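Local coordinates for protein putative secreted endoglycosylceramidase (Rhodococcus hoagii, PDB 6JYZ) that probably hydrolyses the glycosidic bond that joins galactose to ceramide in glycolipids, as a secreted glycoside hydrolase of family 5, at residues D36-L41 with R431-Y436; N221-G226 with D235-F240; E263-W268 with G272-P277; G415-E418 with F424-D427. All blocks are in the same frame, centred on the assembly; numbering follows the deposited sequence.

Contact 1: D36-L41 with R431-Y436. With IPA (isopropyl alcohol), chain C.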
loop_
_atom_site.group_PDB
_atom_site.type_symbol
_atom_site.label_atom_id
_atom_site.label_comp_id
_atom_site.label_asym_id
_atom_site.label_seq_id
_atom_site.Cartn_x
_atom_site.Cartn_y
_atom_site.Cartn_z
ATOM N N ASP A 36 16.334 16.075 -6.500
ATOM C CA ASP A 36 17.111 16.409 -7.696
ATOM C C ASP A 36 16.119 16.886 -8.782
ATOM O O ASP A 36 16.513 17.167 -9.934
ATOM C CB ASP A 36 17.916 15.192 -8.196
ATOM C CG ASP A 36 18.752 14.357 -7.223
ATOM O OD1 ASP A 36 19.440 15.000 -6.405
ATOM O OD2 ASP A 36 18.732 13.024 -7.324
ATOM N N GLY A 37 14.815 16.957 -8.497
ATOM C CA GLY A 37 13.796 17.444 -9.413
ATOM C C GLY A 37 13.194 16.365 -10.322
ATOM O O GLY A 37 12.339 16.748 -11.122
ATOM N N ARG A 38 13.597 15.119 -10.219
ATOM C CA ARG A 38 13.074 14.108 -11.127
ATOM C C ARG A 38 11.706 13.614 -10.698
ATOM O O ARG A 38 11.423 13.540 -9.497
ATOM C CB ARG A 38 13.999 12.909 -11.134
ATOM C CG ARG A 38 15.391 13.403 -11.568
ATOM C CD ARG A 38 16.403 12.297 -11.621
ATOM N NE ARG A 38 16.509 11.593 -10.371
ATOM C CZ ARG A 38 17.127 10.447 -10.267
ATOM N NH1 ARG A 38 17.691 9.888 -11.340
ATOM N NH2 ARG A 38 17.186 9.790 -9.110
ATOM N N THR A 39 10.820 13.396 -11.647
ATOM C CA THR A 39 9.539 12.763 -11.382
ATOM C C THR A 39 9.767 11.294 -11.092
ATOM O O THR A 39 10.450 10.585 -11.862
ATOM C CB THR A 39 8.656 12.902 -12.616
ATOM O OG1 THR A 39 8.517 14.289 -12.903
ATOM C CG2 THR A 39 7.305 12.286 -12.386
ATOM N N VAL A 40 9.199 10.785 -9.989
ATOM C CA VAL A 40 9.432 9.430 -9.555
ATOM C C VAL A 40 8.165 8.612 -9.676
ATOM O O VAL A 40 7.150 9.000 -9.072
ATOM C CB VAL A 40 10.038 9.429 -8.132
ATOM C CG1 VAL A 40 10.157 7.990 -7.626
ATOM C CG2 VAL A 40 11.418 10.101 -8.150
ATOM N N LEU A 41 8.220 7.439 -10.288
ATOM C CA LEU A 41 7.120 6.503 -10.273
ATOM C C LEU A 41 7.490 5.401 -9.307
ATOM O O LEU A 41 8.471 4.663 -9.504
ATOM C CB LEU A 41 6.886 5.929 -11.696
ATOM C CG LEU A 41 6.409 6.926 -12.765
ATOM C CD1 LEU A 41 6.219 6.199 -14.076
ATOM C CD2 LEU A 41 5.092 7.616 -12.337
ATOM N N ARG A 431 19.276 12.996 -14.558
ATOM C CA ARG A 431 19.525 11.602 -14.878
ATOM C C ARG A 431 18.236 10.793 -15.003
ATOM O O ARG A 431 17.399 10.743 -14.074
ATOM C CB ARG A 431 20.386 10.972 -13.779
ATOM C CG ARG A 431 20.732 9.516 -14.027
ATOM C CD ARG A 431 21.523 8.946 -12.850
ATOM N NE ARG A 431 22.778 9.667 -12.765
ATOM C CZ ARG A 431 23.961 9.120 -13.011
ATOM N NH1 ARG A 431 24.053 7.850 -13.363
ATOM N NH2 ARG A 431 25.055 9.849 -12.901
ATOM N N ILE A 432 18.044 10.175 -16.131
ATOM C CA ILE A 432 16.955 9.225 -16.331
ATOM C C ILE A 432 17.340 7.891 -15.751
ATOM O O ILE A 432 18.472 7.405 -16.012
ATOM C CB ILE A 432 16.717 9.053 -17.844
ATOM C CG1 ILE A 432 16.179 10.355 -18.436
ATOM C CG2 ILE A 432 15.742 7.914 -18.119
ATOM C CD1 ILE A 432 16.363 10.475 -19.967
ATOM N N GLU A 433 16.437 7.209 -15.031
ATOM C CA GLU A 433 16.628 5.848 -14.613
ATOM C C GLU A 433 15.413 5.033 -14.966
ATOM O O GLU A 433 14.284 5.434 -14.571
ATOM C CB GLU A 433 16.835 5.765 -13.116
ATOM C CG GLU A 433 18.121 6.461 -12.706
ATOM C CD GLU A 433 18.410 6.410 -11.203
ATOM O OE1 GLU A 433 18.263 5.325 -10.584
ATOM O OE2 GLU A 433 18.905 7.418 -10.694
ATOM N N ALA A 434 15.535 3.958 -15.708
ATOM C CA ALA A 434 14.379 3.194 -16.157
ATOM C C ALA A 434 14.619 1.707 -16.007
ATOM O O ALA A 434 15.792 1.235 -16.042
ATOM C CB ALA A 434 13.967 3.574 -17.547
ATOM N N TRP A 435 13.540 0.934 -15.906
ATOM C CA TRP A 435 13.556 -0.522 -15.830
ATOM C C TRP A 435 12.971 -1.137 -17.090
ATOM O O TRP A 435 11.961 -0.668 -17.603
ATOM C CB TRP A 435 12.638 -0.919 -14.642
ATOM C CG TRP A 435 12.189 -2.344 -14.655
ATOM C CD1 TRP A 435 10.955 -2.831 -15.022
ATOM C CD2 TRP A 435 12.955 -3.549 -14.348
ATOM N NE1 TRP A 435 10.892 -4.202 -14.950
ATOM C CE2 TRP A 435 12.124 -4.667 -14.557
ATOM C CE3 TRP A 435 14.267 -3.731 -13.855
ATOM C CZ2 TRP A 435 12.562 -5.969 -14.240
ATOM C CZ3 TRP A 435 14.680 -5.034 -13.553
ATOM C CH2 TRP A 435 13.831 -6.123 -13.747
ATOM N N TYR A 436 13.568 -2.274 -17.496
ATOM C CA TYR A 436 13.020 -3.092 -18.566
ATOM C C TYR A 436 13.105 -4.554 -18.147
ATOM O O TYR A 436 14.185 -4.977 -17.723
ATOM C CB TYR A 436 13.798 -2.937 -19.896
ATOM C CG TYR A 436 13.787 -1.532 -20.429
ATOM C CD1 TYR A 436 14.683 -0.584 -19.958
ATOM C CD2 TYR A 436 12.822 -1.167 -21.333
ATOM C CE1 TYR A 436 14.585 0.739 -20.321
ATOM C CE2 TYR A 436 12.733 0.167 -21.746
ATOM C CZ TYR A 436 13.601 1.101 -21.231
ATOM O OH TYR A 436 13.479 2.424 -21.569
HETATM C C1 IPA C . 13.759 6.093 -8.269
HETATM C C2 IPA C . 15.273 6.099 -8.501
HETATM C C3 IPA C . 16.087 5.982 -7.255
HETATM O O2 IPA C . 15.649 4.965 -9.291
HETATM O O HOH W 1 19.139 7.889 -8.076
#

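Contact 2: N221-G226 with D235-F240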
loop_
_atom_site.group_PDB
_atom_site.type_symbol
_atom_site.label_atom_id
_atom_site.label_comp_id
_atom_site.label_asym_id
_atom_site.label_seq_id
_atom_site.Cartn_x
_atom_site.Cartn_y
_atom_site.Cartn_z
ATOM N N ASN A 221 -4.464 2.225 7.231
ATOM C CA ASN A 221 -5.034 1.524 6.075
ATOM C C ASN A 221 -6.548 1.497 6.193
ATOM O O ASN A 221 -7.086 1.216 7.294
ATOM C CB ASN A 221 -4.572 0.077 6.122
ATOM C CG ASN A 221 -5.180 -0.713 4.982
ATOM O OD1 ASN A 221 -4.892 -0.417 3.810
ATOM N ND2 ASN A 221 -5.969 -1.722 5.269
ATOM N N GLU A 222 -7.232 1.724 5.077
ATOM C CA GLU A 222 -8.703 1.574 4.892
ATOM C C GLU A 222 -9.464 1.904 6.167
ATOM O O GLU A 222 -10.241 1.056 6.680
ATOM C CB GLU A 222 -9.024 0.178 4.383
ATOM C CG GLU A 222 -8.421 -0.054 3.018
ATOM C CD GLU A 222 -8.899 -1.289 2.286
ATOM O OE1 GLU A 222 -9.467 -2.174 2.937
ATOM O OE2 GLU A 222 -8.605 -1.434 1.056
ATOM N N PRO A 223 -9.399 3.154 6.652
ATOM C CA PRO A 223 -10.123 3.454 7.893
ATOM C C PRO A 223 -11.612 3.141 7.734
ATOM O O PRO A 223 -12.227 3.585 6.758
ATOM C CB PRO A 223 -9.866 4.936 8.122
ATOM C CG PRO A 223 -8.605 5.209 7.353
ATOM C CD PRO A 223 -8.643 4.296 6.129
ATOM N N ASN A 224 -12.183 2.381 8.658
ATOM C CA ASN A 224 -13.584 2.059 8.489
ATOM C C ASN A 224 -14.467 3.253 8.911
ATOM O O ASN A 224 -14.030 4.115 9.700
ATOM C CB ASN A 224 -13.984 0.831 9.301
ATOM C CG ASN A 224 -13.411 -0.487 8.804
ATOM O OD1 ASN A 224 -12.379 -0.561 7.986
ATOM N ND2 ASN A 224 -13.939 -1.561 9.253
ATOM N N PRO A 225 -15.724 3.339 8.467
ATOM C CA PRO A 225 -16.588 4.442 8.877
ATOM C C PRO A 225 -16.896 4.520 10.367
ATOM O O PRO A 225 -17.311 5.560 10.851
ATOM C CB PRO A 225 -17.866 4.203 8.039
ATOM C CG PRO A 225 -17.381 3.464 6.827
ATOM C CD PRO A 225 -16.294 2.549 7.368
ATOM N N GLY A 226 -16.707 3.396 11.092
ATOM C CA GLY A 226 -17.194 3.380 12.475
ATOM C C GLY A 226 -18.727 3.360 12.468
ATOM O O GLY A 226 -19.346 2.539 11.796
ATOM N N ASP A 235 -15.079 13.093 7.845
ATOM C CA ASP A 235 -14.628 14.151 8.733
ATOM C C ASP A 235 -13.817 13.547 9.893
ATOM O O ASP A 235 -12.765 14.101 10.245
ATOM C CB ASP A 235 -15.827 14.963 9.258
ATOM C CG ASP A 235 -15.317 16.327 9.752
ATOM O OD1 ASP A 235 -14.866 16.415 10.798
ATOM O OD2 ASP A 235 -15.341 17.255 8.898
ATOM N N GLN A 236 -14.294 12.515 10.562
ATOM C CA GLN A 236 -13.564 11.989 11.713
ATOM C C GLN A 236 -12.252 11.314 11.291
ATOM O O GLN A 236 -11.270 11.374 12.061
ATOM C CB GLN A 236 -14.453 11.120 12.606
ATOM C CG GLN A 236 -14.882 9.792 11.990
ATOM C CD GLN A 236 -15.968 9.115 12.803
ATOM O OE1 GLN A 236 -16.413 9.607 13.825
ATOM N NE2 GLN A 236 -16.411 7.949 12.365
ATOM N N ILE A 237 -12.203 10.749 10.099
ATOM C CA ILE A 237 -10.956 10.218 9.557
ATOM C C ILE A 237 -9.976 11.376 9.335
ATOM O O ILE A 237 -8.810 11.308 9.766
ATOM C CB ILE A 237 -11.248 9.429 8.277
ATOM C CG1 ILE A 237 -11.966 8.120 8.636
ATOM C CG2 ILE A 237 -9.930 9.145 7.511
ATOM C CD1 ILE A 237 -12.657 7.458 7.426
ATOM N N GLY A 238 -10.430 12.480 8.736
ATOM C CA GLY A 238 -9.536 13.623 8.523
ATOM C C GLY A 238 -9.073 14.207 9.838
ATOM O O GLY A 238 -7.899 14.643 9.936
ATOM N N ARG A 239 -9.918 14.266 10.858
ATOM C CA ARG A 239 -9.508 14.822 12.153
ATOM C C ARG A 239 -8.379 13.996 12.743
ATOM O O ARG A 239 -7.401 14.568 13.282
ATOM C CB ARG A 239 -10.690 14.811 13.111
ATOM C CG ARG A 239 -10.454 15.636 14.362
ATOM C CD ARG A 239 -11.624 15.504 15.356
ATOM N NE ARG A 239 -12.888 15.983 14.791
ATOM C CZ ARG A 239 -13.308 17.249 14.861
ATOM N NH1 ARG A 239 -12.527 18.192 15.363
ATOM N NH2 ARG A 239 -14.474 17.581 14.339
ATOM N N PHE A 240 -8.410 12.686 12.606
ATOM C CA PHE A 240 -7.331 11.832 13.030
ATOM C C PHE A 240 -6.082 12.125 12.176
ATOM O O PHE A 240 -4.967 12.276 12.742
ATOM C CB PHE A 240 -7.718 10.358 12.906
ATOM C CG PHE A 240 -6.515 9.438 12.850
ATOM C CD1 PHE A 240 -5.660 9.338 13.961
ATOM C CD2 PHE A 240 -6.202 8.722 11.718
ATOM C CE1 PHE A 240 -4.520 8.482 13.950
ATOM C CE2 PHE A 240 -5.066 7.921 11.681
ATOM C CZ PHE A 240 -4.226 7.800 12.765
#

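Contact 3: E263-W268 with G272-P277. With IPA (isopropyl alcohol), chain D.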
loop_
_atom_site.group_PDB
_atom_site.type_symbol
_atom_site.label_atom_id
_atom_site.label_comp_id
_atom_site.label_asym_id
_atom_site.label_seq_id
_atom_site.Cartn_x
_atom_site.Cartn_y
_atom_site.Cartn_z
ATOM N N GLU A 263 -5.722 8.158 3.164
ATOM C CA GLU A 263 -6.695 7.356 2.427
ATOM C C GLU A 263 -8.100 7.896 2.625
ATOM O O GLU A 263 -8.441 8.399 3.715
ATOM C CB GLU A 263 -6.640 5.903 2.889
ATOM C CG GLU A 263 -5.259 5.279 2.569
ATOM C CD GLU A 263 -5.230 3.853 2.995
ATOM O OE1 GLU A 263 -6.208 3.121 2.859
ATOM O OE2 GLU A 263 -4.143 3.403 3.534
ATOM N N PRO A 264 -9.028 7.663 1.706
ATOM C CA PRO A 264 -10.457 7.787 2.039
ATOM C C PRO A 264 -10.813 6.581 2.906
ATOM O O PRO A 264 -10.008 5.677 3.168
ATOM C CB PRO A 264 -11.076 7.637 0.622
ATOM C CG PRO A 264 -10.198 6.610 -0.054
ATOM C CD PRO A 264 -8.783 6.983 0.413
ATOM N N SER A 265 -12.059 6.536 3.365
ATOM C CA SER A 265 -12.530 5.396 4.123
ATOM C C SER A 265 -12.461 4.131 3.269
ATOM O O SER A 265 -12.361 4.159 2.021
ATOM C CB SER A 265 -13.939 5.543 4.686
ATOM O OG SER A 265 -14.928 5.010 3.771
ATOM N N ALA A 266 -12.557 2.992 3.955
ATOM C CA ALA A 266 -12.625 1.682 3.317
ATOM C C ALA A 266 -13.737 1.595 2.273
ATOM O O ALA A 266 -13.665 0.703 1.430
ATOM C CB ALA A 266 -12.884 0.643 4.408
ATOM N N LEU A 267 -14.777 2.429 2.368
ATOM C CA LEU A 267 -15.818 2.362 1.348
ATOM C C LEU A 267 -15.266 2.570 -0.040
ATOM O O LEU A 267 -15.825 2.019 -1.012
ATOM C CB LEU A 267 -16.920 3.395 1.630
ATOM C CG LEU A 267 -17.644 3.134 2.946
ATOM C CD1 LEU A 267 -18.605 4.306 3.224
ATOM C CD2 LEU A 267 -18.403 1.827 2.986
ATOM N N TRP A 268 -14.213 3.352 -0.244
ATOM C CA TRP A 268 -13.669 3.523 -1.607
ATOM C C TRP A 268 -13.275 2.188 -2.176
ATOM O O TRP A 268 -13.429 1.956 -3.398
ATOM C CB TRP A 268 -12.450 4.465 -1.551
ATOM C CG TRP A 268 -12.034 4.952 -2.921
ATOM C CD1 TRP A 268 -11.510 4.206 -3.959
ATOM C CD2 TRP A 268 -12.138 6.295 -3.397
ATOM N NE1 TRP A 268 -11.296 5.028 -5.056
ATOM C CE2 TRP A 268 -11.680 6.296 -4.743
ATOM C CE3 TRP A 268 -12.529 7.500 -2.831
ATOM C CZ2 TRP A 268 -11.628 7.473 -5.502
ATOM C CZ3 TRP A 268 -12.489 8.669 -3.585
ATOM C CH2 TRP A 268 -12.056 8.642 -4.918
ATOM N N GLY A 272 -15.335 2.439 -5.437
ATOM C CA GLY A 272 -14.582 3.171 -6.427
ATOM C C GLY A 272 -14.659 4.672 -6.245
ATOM O O GLY A 272 -14.151 5.437 -7.074
ATOM N N PHE A 273 -15.349 5.120 -5.194
ATOM C CA PHE A 273 -15.459 6.524 -4.834
ATOM C C PHE A 273 -15.984 6.556 -3.388
ATOM O O PHE A 273 -16.451 5.553 -2.884
ATOM C CB PHE A 273 -16.368 7.327 -5.808
ATOM C CG PHE A 273 -17.812 6.882 -5.768
ATOM C CD1 PHE A 273 -18.221 5.788 -6.506
ATOM C CD2 PHE A 273 -18.755 7.590 -5.033
ATOM C CE1 PHE A 273 -19.568 5.393 -6.525
ATOM C CE2 PHE A 273 -20.104 7.219 -5.075
ATOM C CZ PHE A 273 -20.474 6.098 -5.762
ATOM N N ASP A 274 -15.973 7.762 -2.806
ATOM C CA ASP A 274 -16.404 7.950 -1.415
ATOM C C ASP A 274 -16.418 9.443 -1.172
ATOM O O ASP A 274 -15.936 10.234 -1.994
ATOM C CB ASP A 274 -15.376 7.295 -0.485
ATOM C CG ASP A 274 -15.807 7.078 0.903
ATOM O OD1 ASP A 274 -16.921 7.418 1.318
ATOM O OD2 ASP A 274 -14.923 6.440 1.584
ATOM N N ALA A 275 -17.021 9.848 -0.069
ATOM C CA ALA A 275 -16.809 11.191 0.491
ATOM C C ALA A 275 -15.326 11.319 0.810
ATOM O O ALA A 275 -14.621 10.336 1.057
ATOM C CB ALA A 275 -17.621 11.347 1.753
ATOM N N LEU A 276 -14.811 12.525 0.732
ATOM C CA LEU A 276 -13.386 12.815 0.878
ATOM C C LEU A 276 -13.109 13.456 2.241
ATOM O O LEU A 276 -13.785 14.429 2.619
ATOM C CB LEU A 276 -12.908 13.743 -0.230
ATOM C CG LEU A 276 -12.957 13.153 -1.624
ATOM C CD1 LEU A 276 -12.499 14.106 -2.677
ATOM C CD2 LEU A 276 -12.110 11.857 -1.734
ATOM N N PRO A 277 -12.109 13.007 3.002
ATOM C CA PRO A 277 -11.657 13.749 4.177
ATOM C C PRO A 277 -11.442 15.224 3.864
ATOM O O PRO A 277 -10.766 15.563 2.888
ATOM C CB PRO A 277 -10.324 13.048 4.568
ATOM C CG PRO A 277 -10.589 11.605 4.089
ATOM C CD PRO A 277 -11.294 11.815 2.761
HETATM C C1 IPA D . -16.672 12.768 -4.505
HETATM C C2 IPA D . -16.162 11.658 -5.330
HETATM C C3 IPA D . -16.003 12.097 -6.754
HETATM O O2 IPA D . -14.817 11.441 -4.924
HETATM O O HOH W 2 -13.586 9.032 3.266
HETATM O O HOH W 3 -11.611 4.790 -7.969
#

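Contact 4: G415-E418 with F424-D427. With EDO (1,2-ethanediol), chain F.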
loop_
_atom_site.group_PDB
_atom_site.type_symbol
_atom_site.label_atom_id
_atom_site.label_comp_id
_atom_site.label_asym_id
_atom_site.label_seq_id
_atom_site.Cartn_x
_atom_site.Cartn_y
_atom_site.Cartn_z
ATOM N N GLY A 415 11.278 16.151 -15.566
ATOM C CA GLY A 415 10.256 16.748 -16.416
ATOM C C GLY A 415 9.512 15.692 -17.197
ATOM O O GLY A 415 9.129 15.966 -18.329
ATOM N N LEU A 416 9.183 14.515 -16.636
ATOM C CA LEU A 416 8.421 13.508 -17.343
ATOM C C LEU A 416 7.100 14.084 -17.822
ATOM O O LEU A 416 6.393 14.731 -17.036
ATOM C CB LEU A 416 8.160 12.370 -16.356
ATOM C CG LEU A 416 7.475 11.157 -16.909
ATOM C CD1 LEU A 416 8.334 10.388 -17.932
ATOM C CD2 LEU A 416 7.104 10.235 -15.742
ATOM N N THR A 417 6.741 13.823 -19.079
ATOM C CA THR A 417 5.458 14.284 -19.619
ATOM C C THR A 417 4.566 13.154 -20.058
ATOM O O THR A 417 3.331 13.368 -20.035
ATOM C CB THR A 417 5.621 15.330 -20.726
ATOM O OG1 THR A 417 6.383 14.699 -21.747
ATOM C CG2 THR A 417 6.278 16.619 -20.253
ATOM N N GLU A 418 5.070 12.019 -20.510
ATOM C CA GLU A 418 4.207 10.985 -21.020
ATOM C C GLU A 418 4.868 9.651 -20.764
ATOM O O GLU A 418 6.088 9.497 -20.933
ATOM C CB GLU A 418 4.058 11.145 -22.537
ATOM C CG GLU A 418 3.193 12.286 -22.974
ATOM C CD GLU A 418 2.935 12.369 -24.480
ATOM O OE1 GLU A 418 3.002 11.319 -25.163
ATOM O OE2 GLU A 418 2.658 13.501 -24.955
ATOM N N PHE A 424 8.672 6.439 -22.982
ATOM C CA PHE A 424 8.379 7.636 -22.202
ATOM C C PHE A 424 9.096 8.844 -22.731
ATOM O O PHE A 424 10.064 8.669 -23.533
ATOM C CB PHE A 424 8.682 7.466 -20.683
ATOM C CG PHE A 424 10.138 7.073 -20.411
ATOM C CD1 PHE A 424 10.582 5.774 -20.448
ATOM C CD2 PHE A 424 11.022 8.094 -20.110
ATOM C CE1 PHE A 424 11.920 5.473 -20.193
ATOM C CE2 PHE A 424 12.366 7.784 -19.848
ATOM C CZ PHE A 424 12.813 6.509 -19.903
ATOM N N ARG A 425 8.656 10.011 -22.373
ATOM C CA ARG A 425 9.239 11.238 -22.880
ATOM C C ARG A 425 9.091 12.337 -21.879
ATOM O O ARG A 425 8.227 12.236 -20.950
ATOM C CB ARG A 425 8.732 11.654 -24.251
ATOM C CG ARG A 425 7.291 12.067 -24.310
ATOM C CD ARG A 425 6.883 12.455 -25.778
ATOM N NE ARG A 425 6.997 11.306 -26.657
ATOM C CZ ARG A 425 7.932 11.156 -27.618
ATOM N NH1 ARG A 425 8.797 12.087 -27.921
ATOM N NH2 ARG A 425 8.054 9.986 -28.203
ATOM N N GLY A 426 9.853 13.396 -21.989
ATOM C CA GLY A 426 9.764 14.499 -21.070
ATOM C C GLY A 426 10.603 15.663 -21.526
ATOM O O GLY A 426 11.088 15.689 -22.700
ATOM N N ASP A 427 10.685 16.658 -20.705
ATOM C CA ASP A 427 11.491 17.845 -20.979
ATOM C C ASP A 427 12.094 18.314 -19.689
ATOM O O ASP A 427 11.322 18.854 -18.840
ATOM C CB ASP A 427 10.625 18.914 -21.664
ATOM C CG ASP A 427 11.400 20.131 -22.119
ATOM O OD1 ASP A 427 12.517 20.291 -21.704
ATOM O OD2 ASP A 427 10.743 21.000 -22.791
HETATM C C1 EDO F . 5.050 8.301 -25.005
HETATM O O1 EDO F . 5.092 9.679 -25.364
HETATM C C2 EDO F . 6.054 7.614 -25.814
HETATM O O2 EDO F . 6.120 7.994 -27.179
#

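Contact 1: D36-L41 with R431-Y436
A salt bridge between Arg38 and Glu433 spans the seam where the (beta/alpha)8 barrel meets the C-terminal beta-strand region. Arg38 comes from segment 36-41, on the first barrel strand, 38-47. Glu433 lies on strand 431-437. The two strands are not direct neighbours, because strand 409-414 pairs antiparallel with both. Arg38 therefore reaches past Ala412. Its chain is extended at chi2 and bends at chi3 (-56°), which brings an edge of the guanidinium to strand 431-437. There NH1 of Arg38 makes two nearly straight bonds. One goes to Glu433 OE2 at 2.8 Å, met from above the carboxylate plane. The other goes to the carbonyl Arg431 O at 2.9 Å, again from above the plane. Both acceptors lie in the guanidinium plane.

The contact joins the family 5 barrel to the beta strands that follow it in the chain. Arg38 NH2 adds a weak bond to Glu433 OE2 at 3.3 Å. A water accepts from Arg38 NH2 and gives its proton to Glu433 OE2, 2.7 Å away. Asp34 takes Arg38 NE, and Arg462 pairs with Glu433 OE1. An isopropyl alcohol, probably from crystallisation, also donates to Glu433 OE1 from its O2 at 2.9 Å.

Contact 2: N221-G226 with D235-F240
The loop backbone at Pro223 passes helix 230-251 at Ile237, with their CA atoms 7.0 Å apart. The loop has no regular structure here, while segment 235-240 is helical, with Arg239 N bonded to Asp235 O at 2.9 Å. The touching side chains are few and mostly apolar. The pyrrolidine ring of Pro223 and the branched chain of Ile237 cross at about a right angle. Pro223 CB rests on both Ile237 CD1 and Ile237 CG1, each at 3.8 Å. Pro223 CG comes to 4.2 Å from Ile237 CG2. In Ile237 the CG1 branch lies beside the backbone N (chi1 -71°), and CD1 runs on from it to the loop. Ile237 CD1 also lies 4.3 Å from the carbonyl Asn224 O.

Asn221, Glu222 and Pro223 form the Asn-Glu-Pro sequence found in the family 5 signature. It follows the fourth strand of the (beta/alpha)8 barrel, 214-218. Helix 230-251 is the helix after that strand, so the contact lays the signature proline against the following barrel helix. Glu222 OE2 bonds to His292 ND1 and Ser269 OG.

One turn earlier than Phe240, Gln236 carries its amide to the loop. Its chain is extended beyond CG, and Gln236 NE2 ends 3.0 Å from Pro225 O. Its OE1 bonds to Gln184. Helix 177-187 borders the same region: Tyr187 touches Pro223, Gln236 and Ile237, and its OH bonds to Asn224 O.

Contact 3: E263-W268 with G272-P277
Phe273 CA sits over one face of the Trp268 indole, 3.6 Å from the centroid of the six-membered ring and 9° off its normal. This is a CH-pi contact made by a main-chain atom. The site is the loop after the fifth barrel strand, 259-262, where the chain makes the short helix 268-271 and folds back. Gly272 N bonds to Trp268 O at 2.8 Å and closes that helix. Gly272 has positive phi (86°), and its carbonyl is offset toward the rim on the same indole face as Phe273. The indole gets there because its CG is anti to the backbone N (chi1 -166°). Leu276 CD2 meets Trp268 CZ3 at 3.7 Å.

Before the turn that leads into the helix, Ser265 OG makes two bonds. It accepts the capping bond from Leu267 N at 2.9 Å and donates to Asp274 OD2 at 2.6 Å, on the syn lone pair of that oxygen. Leu267 CB packs against the same carboxylate. Pro230 of helix 230-251 also touches Leu267 and Asp274. A water links the two segments, accepting from Trp268 NE1 at 2.9 Å and donating to Gly272 O at 2.8 Å.

Contact 4: G415-E418 with F424-D427
Arg425 leaves its strand beside Glu418, and the two side chains run side by side in the same direction. From CB, the chain turns with CG between the backbone N and the carbonyl carbon (chi1 67°). Arg425 CG then packs on Glu418 CB at 3.8 Å. Arg425 CD lies 3.3 Å from O1 of a bound 1,2-ethanediol, probably from the crystallisation liquor. A bend at chi3 turns the guanidinium onto this diol. Arg425 NE donates to diol O1 at 2.8 Å, in the guanidinium plane. Arg425 NH2 donates to diol O2 at 3.0 Å. The diol O1 in turn gives its proton to Glu418 OE1 at 2.7 Å, so it bridges two opposite charges that form no direct salt bridge.

The backbone here makes a classic beta bulge, in which two successive residues, Thr417 and Glu418, stand opposite the single residue Arg425. Arg425 O accepts Thr417 N at 2.9 Å in the carbonyl plane. It also accepts Glu418 N at 3.2 Å, tilted from that plane. Arg425 N returns a bond to Glu418 O. Beyond the bulge, Leu416 and Gly426 form a non-hydrogen-bonded pair, and Asp427 N bonds to Gly415 O.

The two strands form a hairpin. Strand 416-420 is outermost in a four-strand antiparallel sheet. Strand 423-428 lies between it and strand 471-475, and sends Phe424 against strand 431-437.

How the contacts relate
The contacts form two groups. Contacts 2 and 3 lie in the (beta/alpha)8 barrel, with centres 9 Å apart, and come in series along the chain. They touch directly: Glu222 N probably bonds to Glu263 OE1, and Pro223 O to Ala266 N. They thus join the loops after barrel strands 214-218 and 259-262. The centres of contacts 1 and 4 are 10 Å apart. The centre of contact 1 lies 34 Å from that of contact 2 and 30 Å from that of contact 3. Phe424 of contact 4 packs on Ile432, Ala434 and Tyr436 of contact 1. Contact 1 joins segments 390 residues apart in sequence, so the other three are nested inside its loop. It ties the C-terminal beta region to the barrel's first strand.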